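Local coordinates for CREG-like beta-barrel domain-containing protein (PDB 3DNH), which is of unknown function but has a CREG-like beta-barrel fold related to pyridoxamine 5'-phosphate oxidases, whose wider clan is known for binding FMN, at residues A[39-44]-A[56-61]; A[104-110]-A[153-158]; A[150-154]-A[167-172]; A[179-183]-A[218-222]; A[203-207]-A[232-236]. All coordinates share one frame; numbering follows the deposited sequence.

Contact 1 of 5, residues A[39-44]-A[56-61]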
# COMPACT_ATOMS: atom_id res chain seq x y z
N SER A 39 10.84 -4.10 -0.88
CA SER A 39 9.38 -3.82 -1.04
C SER A 39 8.92 -3.98 -2.49
O SER A 39 9.46 -3.34 -3.38
CB SER A 39 9.02 -2.42 -0.48
OG SER A 39 9.47 -2.32 0.89
N ARG A 40 7.92 -4.85 -2.72
CA ARG A 40 7.30 -5.01 -4.06
C ARG A 40 6.27 -3.93 -4.37
O ARG A 40 6.29 -3.32 -5.44
CB ARG A 40 6.62 -6.39 -4.27
CG ARG A 40 7.53 -7.49 -4.86
CD ARG A 40 6.70 -8.84 -5.23
NE ARG A 40 7.40 -9.64 -6.24
CZ ARG A 40 8.14 -10.70 -5.97
NH1 ARG A 40 8.74 -11.37 -6.95
NH2 ARG A 40 8.26 -11.14 -4.71
N THR A 41 5.35 -3.69 -3.45
CA THR A 41 4.25 -2.78 -3.70
C THR A 41 4.51 -1.43 -3.05
O THR A 41 5.07 -1.35 -1.96
CB THR A 41 2.91 -3.37 -3.23
OG1 THR A 41 2.73 -4.66 -3.84
CG2 THR A 41 1.74 -2.48 -3.68
N ALA A 42 4.15 -0.38 -3.80
CA ALA A 42 4.30 0.99 -3.40
C ALA A 42 2.98 1.77 -3.59
O ALA A 42 2.28 1.55 -4.55
CB ALA A 42 5.38 1.64 -4.26
N ALA A 43 2.66 2.62 -2.63
CA ALA A 43 1.70 3.67 -2.82
C ALA A 43 2.36 4.75 -3.67
O ALA A 43 3.55 5.05 -3.52
CB ALA A 43 1.29 4.22 -1.46
N LEU A 44 1.61 5.31 -4.61
CA LEU A 44 2.12 6.32 -5.52
C LEU A 44 1.09 7.43 -5.48
O LEU A 44 -0.11 7.17 -5.74
CB LEU A 44 2.10 5.78 -6.96
CG LEU A 44 2.97 6.38 -8.08
CD1 LEU A 44 2.27 6.32 -9.47
CD2 LEU A 44 3.59 7.75 -7.81
N THR A 56 -3.98 9.04 -5.72
CA THR A 56 -3.17 7.89 -5.35
C THR A 56 -3.47 6.66 -6.18
O THR A 56 -4.61 6.47 -6.68
CB THR A 56 -3.32 7.54 -3.86
OG1 THR A 56 -4.71 7.42 -3.54
CG2 THR A 56 -2.70 8.58 -3.01
N THR A 57 -2.46 5.79 -6.32
CA THR A 57 -2.66 4.42 -6.81
C THR A 57 -1.71 3.47 -6.09
O THR A 57 -0.93 3.91 -5.24
CB THR A 57 -2.57 4.31 -8.40
OG1 THR A 57 -3.03 3.01 -8.82
CG2 THR A 57 -1.15 4.55 -8.94
N ALA A 58 -1.80 2.18 -6.40
CA ALA A 58 -0.81 1.18 -6.01
C ALA A 58 -0.06 0.67 -7.24
O ALA A 58 -0.68 0.43 -8.29
CB ALA A 58 -1.46 0.01 -5.26
N THR A 59 1.25 0.48 -7.11
CA THR A 59 2.05 0.02 -8.25
C THR A 59 3.19 -0.89 -7.78
O THR A 59 3.42 -1.00 -6.58
CB THR A 59 2.55 1.23 -9.11
OG1 THR A 59 2.91 0.78 -10.42
CG2 THR A 59 3.72 2.02 -8.43
N ASN A 60 3.86 -1.54 -8.73
CA ASN A 60 4.98 -2.42 -8.43
C ASN A 60 6.29 -1.64 -8.57
O ASN A 60 6.44 -0.82 -9.48
CB ASN A 60 5.01 -3.58 -9.44
CG ASN A 60 3.72 -4.38 -9.51
OD1 ASN A 60 3.11 -4.73 -8.48
ND2 ASN A 60 3.34 -4.78 -10.74
N ILE A 61 7.26 -1.97 -7.75
CA ILE A 61 8.56 -1.26 -7.71
C ILE A 61 9.71 -2.12 -8.25
O ILE A 61 9.96 -3.27 -7.77
CB ILE A 61 8.87 -0.87 -6.22
CG1 ILE A 61 7.95 0.29 -5.80
CG2 ILE A 61 10.33 -0.43 -6.02
CD1 ILE A 61 8.13 1.58 -6.64
O HOH W 1 3.50 -5.81 -6.20

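Contact 2 of 5, residues A[104-110]-A[153-158]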
# COMPACT_ATOMS: atom_id res chain seq x y z
N LEU A 104 4.35 -1.75 10.34
CA LEU A 104 5.47 -1.90 9.43
C LEU A 104 6.37 -0.69 9.39
O LEU A 104 5.90 0.40 9.58
CB LEU A 104 4.94 -2.13 8.02
CG LEU A 104 3.88 -3.18 7.75
CD1 LEU A 104 3.47 -3.22 6.34
CD2 LEU A 104 4.35 -4.50 8.19
N PRO A 105 7.64 -0.87 9.07
CA PRO A 105 8.44 0.30 8.69
C PRO A 105 7.90 0.81 7.36
O PRO A 105 7.50 0.01 6.51
CB PRO A 105 9.85 -0.26 8.52
CG PRO A 105 9.65 -1.70 8.20
CD PRO A 105 8.45 -2.10 9.04
N ARG A 106 7.85 2.12 7.19
CA ARG A 106 7.26 2.69 6.02
C ARG A 106 8.21 3.76 5.52
O ARG A 106 8.53 4.71 6.25
CB ARG A 106 5.90 3.30 6.32
CG ARG A 106 4.76 2.31 6.35
CD ARG A 106 4.25 2.08 7.71
NE ARG A 106 3.71 3.28 8.31
CZ ARG A 106 3.69 3.53 9.60
NH1 ARG A 106 3.16 4.66 10.03
NH2 ARG A 106 4.20 2.65 10.48
N LEU A 107 8.69 3.56 4.30
CA LEU A 107 9.62 4.48 3.69
C LEU A 107 8.91 5.38 2.70
O LEU A 107 8.33 4.88 1.72
CB LEU A 107 10.80 3.70 3.07
CG LEU A 107 11.73 4.47 2.16
CD1 LEU A 107 12.64 5.36 3.04
CD2 LEU A 107 12.54 3.52 1.33
N THR A 108 8.90 6.68 2.98
CA THR A 108 8.32 7.64 2.04
C THR A 108 9.43 8.37 1.28
O THR A 108 10.34 8.93 1.88
CB THR A 108 7.35 8.64 2.74
OG1 THR A 108 6.28 7.90 3.33
CG2 THR A 108 6.76 9.60 1.73
N LEU A 109 9.34 8.34 -0.06
CA LEU A 109 10.29 9.02 -0.92
C LEU A 109 9.53 10.04 -1.76
O LEU A 109 8.58 9.68 -2.45
CB LEU A 109 11.04 8.02 -1.82
CG LEU A 109 11.67 6.78 -1.15
CD1 LEU A 109 12.14 5.80 -2.23
CD2 LEU A 109 12.88 7.18 -0.29
N VAL A 110 9.94 11.30 -1.65
CA VAL A 110 9.31 12.39 -2.37
C VAL A 110 10.26 12.88 -3.46
O VAL A 110 11.43 13.08 -3.18
CB VAL A 110 8.89 13.51 -1.40
CG1 VAL A 110 8.32 14.71 -2.15
CG2 VAL A 110 7.92 12.96 -0.36
N GLY A 153 13.53 13.86 -1.24
CA GLY A 153 13.34 13.92 0.20
C GLY A 153 12.87 12.58 0.67
O GLY A 153 12.23 11.83 -0.09
N VAL A 154 13.22 12.25 1.90
CA VAL A 154 13.04 10.88 2.43
C VAL A 154 12.47 10.98 3.82
O VAL A 154 12.94 11.80 4.63
CB VAL A 154 14.41 10.15 2.57
CG1 VAL A 154 14.26 8.71 3.18
CG2 VAL A 154 15.11 10.10 1.27
N GLN A 155 11.48 10.14 4.13
CA GLN A 155 11.08 9.91 5.53
C GLN A 155 11.00 8.41 5.83
O GLN A 155 10.42 7.68 5.05
CB GLN A 155 9.72 10.56 5.75
CG GLN A 155 9.37 10.86 7.18
CD GLN A 155 10.27 11.92 7.82
OE1 GLN A 155 10.82 12.82 7.15
NE2 GLN A 155 10.43 11.80 9.10
N ILE A 156 11.59 7.94 6.92
CA ILE A 156 11.42 6.55 7.33
C ILE A 156 10.70 6.47 8.67
O ILE A 156 10.92 7.28 9.58
CB ILE A 156 12.75 5.75 7.37
CG1 ILE A 156 12.49 4.26 7.71
CG2 ILE A 156 13.72 6.32 8.38
CD1 ILE A 156 11.73 3.46 6.66
N ASN A 157 9.87 5.45 8.81
CA ASN A 157 8.84 5.45 9.82
C ASN A 157 8.49 4.06 10.33
O ASN A 157 8.48 3.10 9.57
CB ASN A 157 7.61 6.04 9.17
CG ASN A 157 7.00 7.06 9.98
OD1 ASN A 157 6.25 6.75 10.92
ND2 ASN A 157 7.31 8.31 9.68
N GLY A 158 8.20 3.96 11.63
CA GLY A 158 7.74 2.70 12.24
C GLY A 158 8.86 1.67 12.38
O GLY A 158 8.65 0.54 12.87

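Contact 3 of 5, residues A[150-154]-A[167-172]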
# COMPACT_ATOMS: atom_id res chain seq x y z
N ARG A 150 13.18 10.28 -9.16
CA ARG A 150 14.28 11.14 -8.76
C ARG A 150 13.99 11.57 -7.33
O ARG A 150 13.15 12.43 -7.11
CB ARG A 150 14.34 12.38 -9.65
CG ARG A 150 15.67 13.08 -9.56
CD ARG A 150 15.69 14.46 -10.20
NE ARG A 150 14.80 14.63 -11.35
CZ ARG A 150 14.43 15.82 -11.84
NH1 ARG A 150 14.87 16.93 -11.28
NH2 ARG A 150 13.62 15.91 -12.88
N THR A 151 14.67 10.97 -6.36
CA THR A 151 14.32 11.18 -4.94
C THR A 151 14.88 12.53 -4.49
O THR A 151 16.08 12.81 -4.70
CB THR A 151 14.88 10.05 -4.05
OG1 THR A 151 14.21 8.82 -4.37
CG2 THR A 151 14.65 10.36 -2.57
N GLU A 152 14.02 13.36 -3.87
CA GLU A 152 14.45 14.64 -3.36
C GLU A 152 14.31 14.74 -1.85
O GLU A 152 14.90 15.62 -1.23
CB GLU A 152 13.67 15.78 -4.05
CG GLU A 152 13.84 15.81 -5.54
CD GLU A 152 13.10 16.93 -6.18
OE1 GLU A 152 11.88 16.80 -6.39
OE2 GLU A 152 13.73 17.93 -6.51
N GLY A 153 13.53 13.86 -1.24
CA GLY A 153 13.34 13.92 0.20
C GLY A 153 12.87 12.58 0.67
O GLY A 153 12.23 11.83 -0.09
N VAL A 154 13.22 12.25 1.90
CA VAL A 154 13.04 10.88 2.43
C VAL A 154 12.47 10.98 3.82
O VAL A 154 12.94 11.80 4.63
CB VAL A 154 14.41 10.15 2.57
CG1 VAL A 154 14.26 8.71 3.18
CG2 VAL A 154 15.11 10.10 1.27
N ILE A 167 17.35 11.33 7.49
CA ILE A 167 17.95 10.68 6.32
C ILE A 167 17.81 11.52 5.04
O ILE A 167 16.78 12.14 4.80
CB ILE A 167 17.25 9.32 6.02
CG1 ILE A 167 17.25 8.42 7.23
CG2 ILE A 167 17.88 8.61 4.79
CD1 ILE A 167 16.40 7.18 7.00
N THR A 168 18.85 11.45 4.22
CA THR A 168 18.94 12.15 2.95
C THR A 168 18.82 11.18 1.75
O THR A 168 19.13 10.00 1.90
CB THR A 168 20.33 12.82 2.88
OG1 THR A 168 20.46 13.55 1.65
CG2 THR A 168 21.42 11.77 2.94
N PRO A 169 18.39 11.69 0.57
CA PRO A 169 18.42 10.91 -0.66
C PRO A 169 19.75 10.17 -0.91
O PRO A 169 19.73 9.01 -1.31
CB PRO A 169 18.15 11.96 -1.73
CG PRO A 169 17.20 12.88 -1.06
CD PRO A 169 17.79 13.03 0.33
N ALA A 170 20.88 10.85 -0.67
CA ALA A 170 22.21 10.26 -0.81
C ALA A 170 22.42 9.04 0.08
O ALA A 170 23.13 8.12 -0.31
CB ALA A 170 23.31 11.32 -0.49
N ASP A 171 21.82 9.07 1.28
CA ASP A 171 21.93 7.96 2.23
C ASP A 171 21.33 6.68 1.67
O ASP A 171 21.73 5.59 2.02
CB ASP A 171 21.20 8.27 3.54
CG ASP A 171 22.00 9.15 4.48
OD1 ASP A 171 23.24 9.26 4.35
OD2 ASP A 171 21.35 9.74 5.37
N LEU A 172 20.32 6.83 0.82
CA LEU A 172 19.66 5.65 0.29
C LEU A 172 20.37 5.07 -0.91
O LEU A 172 20.20 3.87 -1.20
CB LEU A 172 18.21 5.94 -0.07
CG LEU A 172 17.30 6.45 1.02
CD1 LEU A 172 15.88 6.33 0.47
CD2 LEU A 172 17.46 5.62 2.28
O HOH W 2 15.02 14.17 3.39

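Contact 4 of 5, residues A[179-183]-A[218-222]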
# COMPACT_ATOMS: atom_id res chain seq x y z
N ALA A 179 33.78 0.71 -8.17
CA ALA A 179 33.30 -0.68 -8.38
C ALA A 179 32.99 -1.06 -9.84
O ALA A 179 32.31 -2.06 -10.06
CB ALA A 179 32.07 -0.97 -7.52
N GLU A 180 33.51 -0.31 -10.81
CA GLU A 180 33.23 -0.62 -12.23
C GLU A 180 33.55 -2.06 -12.62
O GLU A 180 32.81 -2.64 -13.41
CB GLU A 180 33.90 0.36 -13.20
CG GLU A 180 35.12 1.09 -12.68
CD GLU A 180 34.77 2.13 -11.62
OE1 GLU A 180 35.17 1.92 -10.46
OE2 GLU A 180 34.09 3.13 -11.92
N GLU A 181 34.63 -2.63 -12.08
CA GLU A 181 34.96 -4.05 -12.34
C GLU A 181 33.84 -5.02 -11.93
O GLU A 181 33.45 -5.89 -12.73
CB GLU A 181 36.31 -4.45 -11.70
CG GLU A 181 36.30 -5.92 -11.25
CD GLU A 181 37.64 -6.63 -11.37
OE1 GLU A 181 38.65 -5.96 -11.67
OE2 GLU A 181 37.66 -7.87 -11.16
N LEU A 182 33.33 -4.89 -10.70
CA LEU A 182 32.17 -5.69 -10.24
C LEU A 182 30.94 -5.47 -11.12
O LEU A 182 30.22 -6.41 -11.49
CB LEU A 182 31.78 -5.27 -8.82
CG LEU A 182 30.55 -5.96 -8.23
CD1 LEU A 182 30.86 -7.42 -7.92
CD2 LEU A 182 30.07 -5.24 -6.97
N MSE A 183 30.68 -4.21 -11.43
CA MSE A 183 29.47 -3.84 -12.17
C MSE A 183 29.57 -4.35 -13.62
O MSE A 183 28.57 -4.76 -14.19
CB MSE A 183 29.24 -2.32 -12.09
CG MSE A 183 29.00 -1.78 -10.64
SE MSE A 183 27.87 -2.97 -9.47
CE MSE A 183 26.17 -2.96 -10.43
N SER A 218 20.07 -8.77 -8.78
CA SER A 218 21.00 -7.69 -8.85
C SER A 218 22.10 -7.86 -7.84
O SER A 218 21.84 -8.19 -6.68
CB SER A 218 20.26 -6.35 -8.63
OG SER A 218 21.04 -5.24 -8.99
N ILE A 219 23.36 -7.63 -8.28
CA ILE A 219 24.54 -7.60 -7.39
C ILE A 219 25.10 -6.19 -7.42
O ILE A 219 25.20 -5.61 -8.50
CB ILE A 219 25.64 -8.58 -7.85
CG1 ILE A 219 25.06 -10.03 -7.90
CG2 ILE A 219 26.91 -8.43 -6.98
CD1 ILE A 219 25.90 -11.02 -8.68
N ASP A 220 25.42 -5.64 -6.25
CA ASP A 220 25.99 -4.28 -6.18
C ASP A 220 27.11 -4.26 -5.12
O ASP A 220 27.34 -5.27 -4.43
CB ASP A 220 24.86 -3.22 -5.97
CG ASP A 220 24.09 -3.40 -4.65
OD1 ASP A 220 24.71 -3.25 -3.56
OD2 ASP A 220 22.86 -3.69 -4.68
N PRO A 221 27.85 -3.15 -5.02
CA PRO A 221 28.93 -3.19 -4.03
C PRO A 221 28.54 -3.51 -2.57
O PRO A 221 29.40 -3.95 -1.78
CB PRO A 221 29.53 -1.77 -4.13
CG PRO A 221 29.28 -1.38 -5.54
CD PRO A 221 27.88 -1.89 -5.81
N ASP A 222 27.29 -3.26 -2.21
CA ASP A 222 26.86 -3.40 -0.81
C ASP A 222 26.09 -4.72 -0.54
O ASP A 222 25.91 -5.14 0.63
CB ASP A 222 25.98 -2.20 -0.41
CG ASP A 222 26.78 -0.91 -0.28
OD1 ASP A 222 28.03 -0.97 -0.12
OD2 ASP A 222 26.16 0.17 -0.35

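Contact 5 of 5, residues A[203-207]-A[232-236]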
# COMPACT_ATOMS: atom_id res chain seq x y z
N LEU A 203 21.21 -18.01 -0.36
CA LEU A 203 21.52 -16.58 -0.12
C LEU A 203 20.32 -15.85 0.47
O LEU A 203 20.49 -15.03 1.37
CB LEU A 203 21.97 -15.86 -1.41
CG LEU A 203 23.19 -16.44 -2.13
CD1 LEU A 203 23.37 -15.74 -3.47
CD2 LEU A 203 24.46 -16.27 -1.26
N ALA A 204 19.12 -16.17 -0.03
CA ALA A 204 17.91 -15.55 0.49
C ALA A 204 17.68 -15.94 1.96
O ALA A 204 17.30 -15.09 2.78
CB ALA A 204 16.74 -15.88 -0.36
N VAL A 205 17.94 -17.20 2.29
CA VAL A 205 17.82 -17.65 3.69
C VAL A 205 18.83 -16.93 4.59
O VAL A 205 18.45 -16.46 5.64
CB VAL A 205 17.78 -19.21 3.86
CG1 VAL A 205 16.73 -19.84 2.93
CG2 VAL A 205 19.12 -19.82 3.60
N LEU A 206 20.09 -16.80 4.15
CA LEU A 206 21.11 -15.93 4.82
C LEU A 206 20.63 -14.50 5.04
O LEU A 206 20.96 -13.86 6.03
CB LEU A 206 22.41 -15.84 4.00
CG LEU A 206 23.67 -16.70 4.16
CD1 LEU A 206 23.78 -17.71 3.10
CD2 LEU A 206 24.88 -15.76 4.07
N ALA A 207 19.88 -13.99 4.06
CA ALA A 207 19.30 -12.66 4.12
C ALA A 207 18.14 -12.52 5.13
O ALA A 207 17.68 -11.39 5.39
CB ALA A 207 18.85 -12.27 2.73
N LEU A 232 10.76 -10.77 -1.56
CA LEU A 232 12.02 -10.15 -1.98
C LEU A 232 12.97 -10.23 -0.79
O LEU A 232 12.52 -10.13 0.37
CB LEU A 232 11.83 -8.66 -2.39
CG LEU A 232 10.87 -8.31 -3.53
CD1 LEU A 232 10.70 -6.79 -3.65
CD2 LEU A 232 11.30 -8.93 -4.88
N ALA A 233 14.27 -10.37 -1.09
CA ALA A 233 15.32 -10.39 -0.08
C ALA A 233 16.51 -9.53 -0.51
O ALA A 233 16.71 -9.27 -1.74
CB ALA A 233 15.79 -11.84 0.20
N ARG A 234 17.24 -9.03 0.48
CA ARG A 234 18.53 -8.39 0.25
C ARG A 234 19.57 -8.93 1.23
O ARG A 234 19.40 -8.82 2.45
CB ARG A 234 18.47 -6.85 0.34
CG ARG A 234 19.84 -6.26 0.01
CD ARG A 234 19.85 -4.81 -0.10
NE ARG A 234 21.17 -4.21 -0.36
CZ ARG A 234 21.86 -4.22 -1.51
NH1 ARG A 234 21.43 -4.85 -2.61
NH2 ARG A 234 23.03 -3.54 -1.54
N LEU A 235 20.63 -9.50 0.68
CA LEU A 235 21.78 -9.98 1.52
C LEU A 235 22.83 -8.89 1.54
O LEU A 235 23.35 -8.54 0.49
CB LEU A 235 22.37 -11.29 0.95
CG LEU A 235 23.52 -12.01 1.72
CD1 LEU A 235 23.15 -12.33 3.12
CD2 LEU A 235 23.93 -13.32 0.99
N TRP A 236 23.17 -8.37 2.73
CA TRP A 236 24.21 -7.36 2.84
C TRP A 236 25.58 -7.94 3.03
O TRP A 236 25.77 -8.84 3.86
CB TRP A 236 23.91 -6.38 3.97
CG TRP A 236 22.61 -5.63 3.74
CD1 TRP A 236 21.33 -6.06 4.05
CD2 TRP A 236 22.46 -4.35 3.12
NE1 TRP A 236 20.40 -5.11 3.72
CE2 TRP A 236 21.06 -4.05 3.13
CE3 TRP A 236 23.36 -3.41 2.58
CZ2 TRP A 236 20.54 -2.85 2.60
CZ3 TRP A 236 22.83 -2.19 2.06
CH2 TRP A 236 21.45 -1.93 2.07
O HOH W 3 15.96 -9.65 3.28
O HOH W 4 19.43 -9.38 5.50

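Contact 1 of 5, residues A[39-44]-A[56-61]
Asn60 OD1 accepts a hydrogen bond from water 1, whose oxygen lies 2.6 Å away, and another from the backbone N of Ala101 of the second subunit. Asn60 ND2 donates to Asp100 OD1 of that subunit. The same water oxygen is 2.7 Å from Thr41 OG1, bridging the side chains of Thr41 and Asn60. Both residues belong to the antiparallel hairpin of strands 41-47 and 54-63 in the barrel. They form a non-hydrogen-bonded pair, so the water joins side chains where the backbones do not bond. Thr41 holds OG1 beside its own backbone N (chi1 -54°), while CG2 lies 3.7 Å from Thr59 O. Ala42 with Thr59 and Leu44 with Thr57 are the hydrogen-bonded pairs, each with two backbone bonds. Ala42 N reaches Thr59 O at 2.9 Å, and Thr57 N reaches Leu44 O at 2.8 Å. Thr41, Ala43 and Ala58 sit on the face turned to the second subunit, whose Phe96 packs on Thr41 and Ala58. On the other face, Leu44 and Thr57 lie side by side, with Leu44 CD1 3.9 Å from Thr57 CG2. His79 touches both. Ile61 brings CG1 to 3.3 Å from Ala42 CB, tighter than usual carbon contact.

Contact 2 of 5, residues A[104-110]-A[153-158]
Backbone hydrogen bonds pair Thr108 with Gln155 in both directions. Thr108 N is 2.8 Å from Gln155 O, and the return bond from Gln155 N to Thr108 O is nearly straight at 170°. Val110 and Gly153 form a second two-way pair, and Arg106 N donates to Asn157 O. Weaker CA-H...O contacts fill the positions between, such as Val154 CA to Thr108 O at 3.4 Å. This ladder joins strands 106-115 and 144-157, antiparallel neighbours in the closed barrel. The apolar contacts lie on the face of Leu107, Leu109, Val154 and Ile156. The side chains of Leu107 and Val154 cross at a slant, and Leu107 CD1 meets Val154 CG1 at 3.7 Å. Leu109 runs alongside Val154, with Leu109 CD2 4.0 Å from Val154 CG2. Ile156 extends CG1 anti to its backbone N (chi1 -176°). Ile156 CD1 then bends back to 3.7 Å from Leu107 CB. Helix 28-38 packs on Leu107 from outside the pair. The other face carries Arg106, Thr108, Gln155 and Asn157, together with Val110. Arg106 is bent in mid-chain, and its NH2 turns back to Leu104 O at 3.0 Å, with that oxygen in the guanidinium plane. Thr108 OG1 bonds to Thr56 O of the second subunit and to Thr92 of its own chain.

Contact 3 of 5, residues A[150-154]-A[167-172]
Val154 and Pro169 carry most of this contact, and Ile167 adds to it. Val154 presents both methyls to the segment 167-172. Val154 CG2 sits 3.7 Å from Pro169 N, beside the start of the short, weakly bonded helix about 169-172. Val154 also meets Leu172 tip to tip, with Val154 CG2 3.9 Å from Leu172 CD1. Val154 CG1 lies 4.0 Å from Ile167 CG2, which Ile167 holds anti to its backbone N (chi1 -54°, measured to CG1). Pro169 lays its ring against the strand backbone before Val154. Pro169 CG is 3.5 Å from Glu152 C. Its CB and CG also touch Thr151 CG2, the two side chains crossing at a slant. Water 2 completes the join: it accepts from Val154 N at 3.0 Å and donates to Ile167 O. Within the second segment, Thr168 N donates to Asp171 OD2 at 3.2 Å, from above the carboxylate plane, linking Thr168 to the residue three positions on. Helix 28-38 covers Ile167 and Leu172 from elsewhere in the chain. Glu152 OE1 turns to Tyr53 OH of the second subunit. Pro169 packs against the strand at Glu152, where Glu152 and Gly153 both face Val110 of the neighbouring barrel strand, a classic beta bulge.

Contact 4 of 5, residues A[179-183]-A[218-222]
Selenomethionine Met183 reaches from the first turn of helix 180-194 to Ile219 and Pro221. CB leaves the helix without pointing straight at the strand. CG stands anti to the carbonyl carbon (chi1 -62°), and bends at chi2 and chi3 carry the tip across. Met183 SE then meets Pro221 CD at 3.8 Å, the two side chains crossing at about a right angle. Met183 SE is also 4.0 Å from Asp220 CA. The terminal Met183 CE reaches the backbone and lies 3.4 Å from Ile219 O. Leu182, the preceding residue, works beside it. Leu182 CD2 rests 3.6 Å from Pro221 N and as near to Asp220 C, over the peptide link between the two residues. Its CD1 approaches Ile219 CG2, again at about a right angle. Ala179, the N-cap residue of the helix, sets CB 3.4 Å from Pro221 CG, which is tight for two carbons. Pro221 is therefore touched by three residues of one helix start. Phe247 of helix 244-254 packs on both Leu182 and Ile219. Asp220 points away from the helix, and its OD1 forms a salt bridge with Arg234. The same oxygen, Asp220 OD1, accepts from Asp222 N at 2.9 Å through its anti lone pair. That bond makes an Asx turn, placed in the short connection between strands 215-220 and 223-227 of the three-stranded antiparallel sheet.

Contact 5 of 5, residues A[203-207]-A[232-236]
The end of helix 199-206 comes up to strand 232-236, with the CA atoms of Ala207 and Leu235 4.5 Å apart and those of Ala204 and Ala233 5.8 Å apart. Leu235 is the main side chain of the contact. It holds CG anti to its backbone N (chi1 -176°), which sends both methyls to the helix. Leu235 CD2 meets Leu203 CD2 at 3.7 Å, and the two leucines cross at about a right angle. Leu235 CD1 lies 3.7 Å from Leu206 CB and close to the backbone N of Ala207. Leu206 also brings its CD2 near both methyls of Leu235. Ala207 points its CB at the strand, 3.5 Å from Arg234 O. The same CB touches Ala233 CB, and Ala204 CB reaches that methyl from the preceding turn. Three alanine methyls meet here, consistent with the close approach of helix end and strand. Helix 244-254 packs on Leu203, Leu206 and Leu235, extending the apolar layer. Arg234 points away from the helix. Its guanidinium has salt bridges to Asp220 and Asp225, and its NE lies over one face of the Trp236 ring, toward the rim. Two waters link the backbones. Water 3 accepts from Arg234 N and donates to Ala207 O. Water 4 donates to Ala207 O at 2.7 Å and to Arg234 O at 3.1 Å. Ala207 O thus accepts from two waters. The strand lies at one edge of its sheet within the chain. The side chains that meet are all apolar, and polar linkage between the two backbones runs through the waters.

From the N terminus, contact 1 closes the short hairpin loop between strands 41-47 and 54-63. Contact 2 follows in series and closes a longer loop, joining strands 106-115 and 144-157 of the same barrel. Contact 3 starts on the strand where contact 2 ends, shares Gly153 and Val154 with it, and brings the short helix 169-172 to the barrel. Contacts 4 and 5 come later and cross, since their segments alternate along the chain. They set helices 180-194 and 199-206 against the three-stranded sheet, and the salt bridge of Asp220 with Arg234 joins them. Arg40 of contact 1 packs on Leu232 of contact 5, linking barrel and smaller sheet.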